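PDB 2Y2W: intracellular exo-alpha-(1->5)-L-arabinofuranosidase from Bifidobacterium longum, which hydrolyses terminal alpha-(1->5)-linked L-arabinofuranosyl residues from branched and debranched arabinans and is also active on wheat arabinoxylan, as a family 51 glycoside hydrolase. Local coordinates for residues D98-E102 with L103-C107; A385-E388 with G389-I393. All coordinates share one frame; numbering follows the deposited sequence.

Contact 1 (D98-E102 with L103-C107); sequences DLVKE and LGVTC
Val100 O takes three donors at the C-terminal end of helix 94-103, where the chain leaves the helix through a Schellman motif. Gly104 N donates to Val100 O at 3.1 Å, a water donates to the same Val100 O at 2.9 Å, and Leu103 N adds a weak bond. The Gly104 N-H is shared, with a second, weak bond to Lys101 O, so this one amide closes two turns of different size. Neither bond is straight: the N-H...O angle of the bond from Gly104 N to Val100 O is 136°. Gly104 carries the positive phi (81°) that turns the backbone out of the helix, a conformation that favours glycine. One residue earlier, Leu103 N reaches Leu99 O at 2.9 Å, and Leu103 CB lies against the same oxygen. With CG anti to the backbone N (chi1 -169°), the Leu103 side chain packs on Leu410, Ile417 and Phe434. Glu102 also runs out extended from an anti chi1, and its carboxylate forms a salt bridge with Arg427. Beyond the glycine the chain heads into barrel strand 107-110, and Val105 folds back on the last turn, its CB 4.2 Å from Val100 CG1; Leu410 touches both valines. The water that donates to Val100 O ties the exit segment to the helix end by also donating to Val105 O, at 2.7 Å.

Contact 2 (A385-E388 with G389-I393); sequences AVVE and GSLMI
Ser390 bonds back to the preceding turn of helix 382-397 through both its backbone and its side chain. Ser390 CB lies 3.7 Å from Val387 O, and a chi1 of 73° turns Ser390 OG back so that it donates to Val387 O at 2.7 Å. This is the familiar serine-to-carbonyl bond within a helix, three residues back. Val387 O also takes the regular helical bond from Leu391 N at 3.0 Å, so two donors share it; Leu391 CG rests 3.3 Å from the same oxygen. The regular pattern continues on both flanks, from Gly389 N to Ala385 O and from Met392 N to Glu388 O, the latter nearly straight at 165°. With an alanine here in place of Ser390 the hydroxyl is gone, and Val387 O would probably lose its side-chain donor while keeping the bond from Leu391 N. Ser390, buried, touches Val484 of strand 478-485. Glu388 extends off the helix instead, and its carboxylate forms a salt bridge with Arg407; the Glu388 side chain is about 8 Å from the side chains of Tyr286 and Trp344, both assigned by similarity to substrate binding or recognition. The serine hydroxyl thus spends its hydrogen inside its own helix, allowing a polar group to sit among apolar neighbours.

How the contacts relate
Contact 1 comes first along the chain and contact 2 nearly 280 residues later; their centres are 18 Å apart and their nearest atoms about 8 Å, without touching. Both belong to helices associated with the eight-stranded parallel beta/alpha barrel. Helix 94-103 leads into its second strand, 107-110, whereas helix 382-397 precedes the eighth, 402-408, and also packs on strands 462-473 and 478-485 of the mixed beta sheet. Contact 1 is thus a helix-to-strand exit within the barrel, and contact 2 a mid-helix segment joining barrel and sheet. Contact 1 stands further from the substrate site: the side chain of Leu103 is about 10 Å from that of Gln409, assigned by similarity to substrate recognition.

Contact 1 (D98-E102 with L103-C107)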
loop_
_atom_site.group_PDB
_atom_site.type_symbol
_atom_site.label_atom_id
_atom_site.label_comp_id
_atom_site.label_asym_id
_atom_site.label_seq_id
_atom_site.Cartn_x
_atom_site.Cartn_y
_atom_site.Cartn_z
ATOM N N ASP D 98 -28.060 -24.068 -21.476
ATOM C CA ASP D 98 -28.387 -25.467 -21.757
ATOM C C ASP D 98 -27.131 -26.317 -21.937
ATOM O O ASP D 98 -27.067 -27.443 -21.440
ATOM C CB ASP D 98 -29.288 -25.584 -22.995
ATOM C CG ASP D 98 -30.716 -25.107 -22.740
ATOM O OD1 ASP D 98 -31.143 -25.036 -21.562
ATOM O OD2 ASP D 98 -31.419 -24.805 -23.729
ATOM N N LEU D 99 -26.138 -25.771 -22.637
ATOM C CA LEU D 99 -24.865 -26.465 -22.848
ATOM C C LEU D 99 -23.973 -26.493 -21.606
ATOM O O LEU D 99 -23.116 -27.369 -21.482
ATOM C CB LEU D 99 -24.101 -25.871 -24.039
ATOM C CG LEU D 99 -24.682 -26.094 -25.442
ATOM C CD1 LEU D 99 -23.819 -25.419 -26.488
ATOM C CD2 LEU D 99 -24.830 -27.575 -25.763
ATOM N N VAL D 100 -24.171 -25.542 -20.695
ATOM C CA VAL D 100 -23.445 -25.533 -19.420
ATOM C C VAL D 100 -23.944 -26.677 -18.544
ATOM O O VAL D 100 -23.147 -27.386 -17.922
ATOM C CB VAL D 100 -23.567 -24.169 -18.680
ATOM C CG1 VAL D 100 -23.015 -24.257 -17.256
ATOM C CG2 VAL D 100 -22.847 -23.073 -19.457
ATOM N N LYS D 101 -25.266 -26.845 -18.511
ATOM C CA LYS D 101 -25.908 -27.968 -17.831
ATOM C C LYS D 101 -25.417 -29.291 -18.417
ATOM O O LYS D 101 -25.012 -30.188 -17.679
ATOM C CB LYS D 101 -27.439 -27.856 -17.944
ATOM C CG LYS D 101 -28.235 -28.995 -17.292
ATOM C CD LYS D 101 -28.310 -28.854 -15.775
ATOM C CE LYS D 101 -29.164 -29.952 -15.150
ATOM N NZ LYS D 101 -28.452 -31.268 -15.072
ATOM N N GLU D 102 -25.440 -29.388 -19.746
ATOM C CA GLU D 102 -24.982 -30.578 -20.461
ATOM C C GLU D 102 -23.499 -30.862 -20.221
ATOM O O GLU D 102 -23.073 -32.017 -20.247
ATOM C CB GLU D 102 -25.252 -30.436 -21.962
ATOM C CG GLU D 102 -25.163 -31.749 -22.739
ATOM C CD GLU D 102 -25.383 -31.575 -24.232
ATOM O OE1 GLU D 102 -26.367 -30.906 -24.628
ATOM O OE2 GLU D 102 -24.567 -32.116 -25.008
ATOM N N LEU D 103 -22.725 -29.806 -19.984
ATOM C CA LEU D 103 -21.296 -29.938 -19.724
ATOM C C LEU D 103 -21.003 -30.447 -18.313
ATOM O O LEU D 103 -19.970 -31.072 -18.080
ATOM C CB LEU D 103 -20.579 -28.608 -19.981
ATOM C CG LEU D 103 -19.048 -28.557 -20.023
ATOM C CD1 LEU D 103 -18.470 -29.509 -21.065
ATOM C CD2 LEU D 103 -18.590 -27.136 -20.286
ATOM N N GLY D 104 -21.911 -30.179 -17.379
ATOM C CA GLY D 104 -21.780 -30.670 -16.007
ATOM C C GLY D 104 -20.850 -29.842 -15.139
ATOM O O GLY D 104 -20.191 -30.373 -14.246
ATOM N N VAL D 105 -20.795 -28.539 -15.406
ATOM C CA VAL D 105 -20.032 -27.600 -14.584
ATOM C C VAL D 105 -20.768 -27.377 -13.260
ATOM O O VAL D 105 -21.979 -27.154 -13.246
ATOM C CB VAL D 105 -19.811 -26.245 -15.313
ATOM C CG1 VAL D 105 -18.927 -25.315 -14.484
ATOM C CG2 VAL D 105 -19.197 -26.465 -16.696
ATOM N N THR D 106 -20.026 -27.442 -12.156
ATOM C CA THR D 106 -20.601 -27.335 -10.812
ATOM C C THR D 106 -20.272 -26.010 -10.131
ATOM O O THR D 106 -21.023 -25.539 -9.276
ATOM C CB THR D 106 -20.084 -28.457 -9.903
ATOM O OG1 THR D 106 -18.651 -28.429 -9.896
ATOM C CG2 THR D 106 -20.569 -29.821 -10.383
ATOM N N CYS D 107 -19.135 -25.428 -10.500
ATOM C CA CYS D 107 -18.611 -24.233 -9.848
ATOM C C CYS D 107 -17.870 -23.389 -10.871
ATOM O O CYS D 107 -17.031 -23.896 -11.606
ATOM C CB CYS D 107 -17.670 -24.627 -8.705
ATOM S SG CYS D 107 -16.894 -23.244 -7.844
HETATM O O HOH W 1 -23.781 -27.752 -15.141
#

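Contact 2 (A385-E388 with G389-I393)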
loop_
_atom_site.group_PDB
_atom_site.type_symbol
_atom_site.label_atom_id
_atom_site.label_comp_id
_atom_site.label_asym_id
_atom_site.label_seq_id
_atom_site.Cartn_x
_atom_site.Cartn_y
_atom_site.Cartn_z
ATOM N N ALA D 385 -8.531 -32.132 -27.763
ATOM C CA ALA D 385 -9.515 -32.797 -26.915
ATOM C C ALA D 385 -8.926 -33.995 -26.176
ATOM O O ALA D 385 -9.223 -34.203 -24.998
ATOM C CB ALA D 385 -10.713 -33.221 -27.737
ATOM N N VAL D 386 -8.090 -34.773 -26.865
ATOM C CA VAL D 386 -7.469 -35.965 -26.277
ATOM C C VAL D 386 -6.502 -35.584 -25.149
ATOM O O VAL D 386 -6.394 -36.295 -24.146
ATOM C CB VAL D 386 -6.764 -36.852 -27.354
ATOM C CG1 VAL D 386 -6.068 -38.056 -26.721
ATOM C CG2 VAL D 386 -7.768 -37.325 -28.399
ATOM N N VAL D 387 -5.818 -34.453 -25.315
ATOM C CA VAL D 387 -4.918 -33.931 -24.285
ATOM C C VAL D 387 -5.695 -33.523 -23.029
ATOM O O VAL D 387 -5.276 -33.832 -21.913
ATOM C CB VAL D 387 -4.045 -32.755 -24.819
ATOM C CG1 VAL D 387 -3.187 -32.150 -23.707
ATOM C CG2 VAL D 387 -3.158 -33.233 -25.953
ATOM N N GLU D 388 -6.829 -32.849 -23.218
ATOM C CA GLU D 388 -7.687 -32.450 -22.096
ATOM C C GLU D 388 -8.298 -33.653 -21.379
ATOM O O GLU D 388 -8.447 -33.638 -20.155
ATOM C CB GLU D 388 -8.775 -31.472 -22.544
ATOM C CG GLU D 388 -8.265 -30.050 -22.744
ATOM C CD GLU D 388 -9.374 -29.015 -22.863
ATOM O OE1 GLU D 388 -10.505 -29.267 -22.384
ATOM O OE2 GLU D 388 -9.108 -27.937 -23.437
ATOM N N GLY D 389 -8.638 -34.689 -22.146
ATOM C CA GLY D 389 -9.108 -35.956 -21.593
ATOM C C GLY D 389 -8.097 -36.589 -20.654
ATOM O O GLY D 389 -8.463 -37.106 -19.596
ATOM N N SER D 390 -6.821 -36.536 -21.037
ATOM C CA SER D 390 -5.736 -37.080 -20.216
ATOM C C SER D 390 -5.422 -36.201 -19.007
ATOM O O SER D 390 -5.015 -36.711 -17.958
ATOM C CB SER D 390 -4.470 -37.318 -21.050
ATOM O OG SER D 390 -3.830 -36.100 -21.391
ATOM N N LEU D 391 -5.604 -34.888 -19.153
ATOM C CA LEU D 391 -5.426 -33.958 -18.033
ATOM C C LEU D 391 -6.462 -34.218 -16.942
ATOM O O LEU D 391 -6.127 -34.248 -15.757
ATOM C CB LEU D 391 -5.492 -32.498 -18.497
ATOM C CG LEU D 391 -4.386 -31.941 -19.401
ATOM C CD1 LEU D 391 -4.733 -30.527 -19.834
ATOM C CD2 LEU D 391 -3.020 -31.972 -18.734
ATOM N N MET D 392 -7.711 -34.425 -17.358
ATOM C CA MET D 392 -8.799 -34.786 -16.451
ATOM C C MET D 392 -8.516 -36.103 -15.721
ATOM O O MET D 392 -8.815 -36.231 -14.532
ATOM C CB MET D 392 -10.129 -34.863 -17.212
ATOM C CG MET D 392 -11.348 -35.185 -16.343
ATOM S SD MET D 392 -11.556 -34.101 -14.907
ATOM C CE MET D 392 -12.049 -32.569 -15.698
ATOM N N ILE D 393 -7.941 -37.067 -16.443
ATOM C CA ILE D 393 -7.518 -38.351 -15.866
ATOM C C ILE D 393 -6.471 -38.151 -14.765
ATOM O O ILE D 393 -6.581 -38.740 -13.687
ATOM C CB ILE D 393 -7.000 -39.328 -16.966
ATOM C CG1 ILE D 393 -8.173 -39.867 -17.795
ATOM C CG2 ILE D 393 -6.180 -40.475 -16.358
ATOM C CD1 ILE D 393 -7.776 -40.558 -19.090
#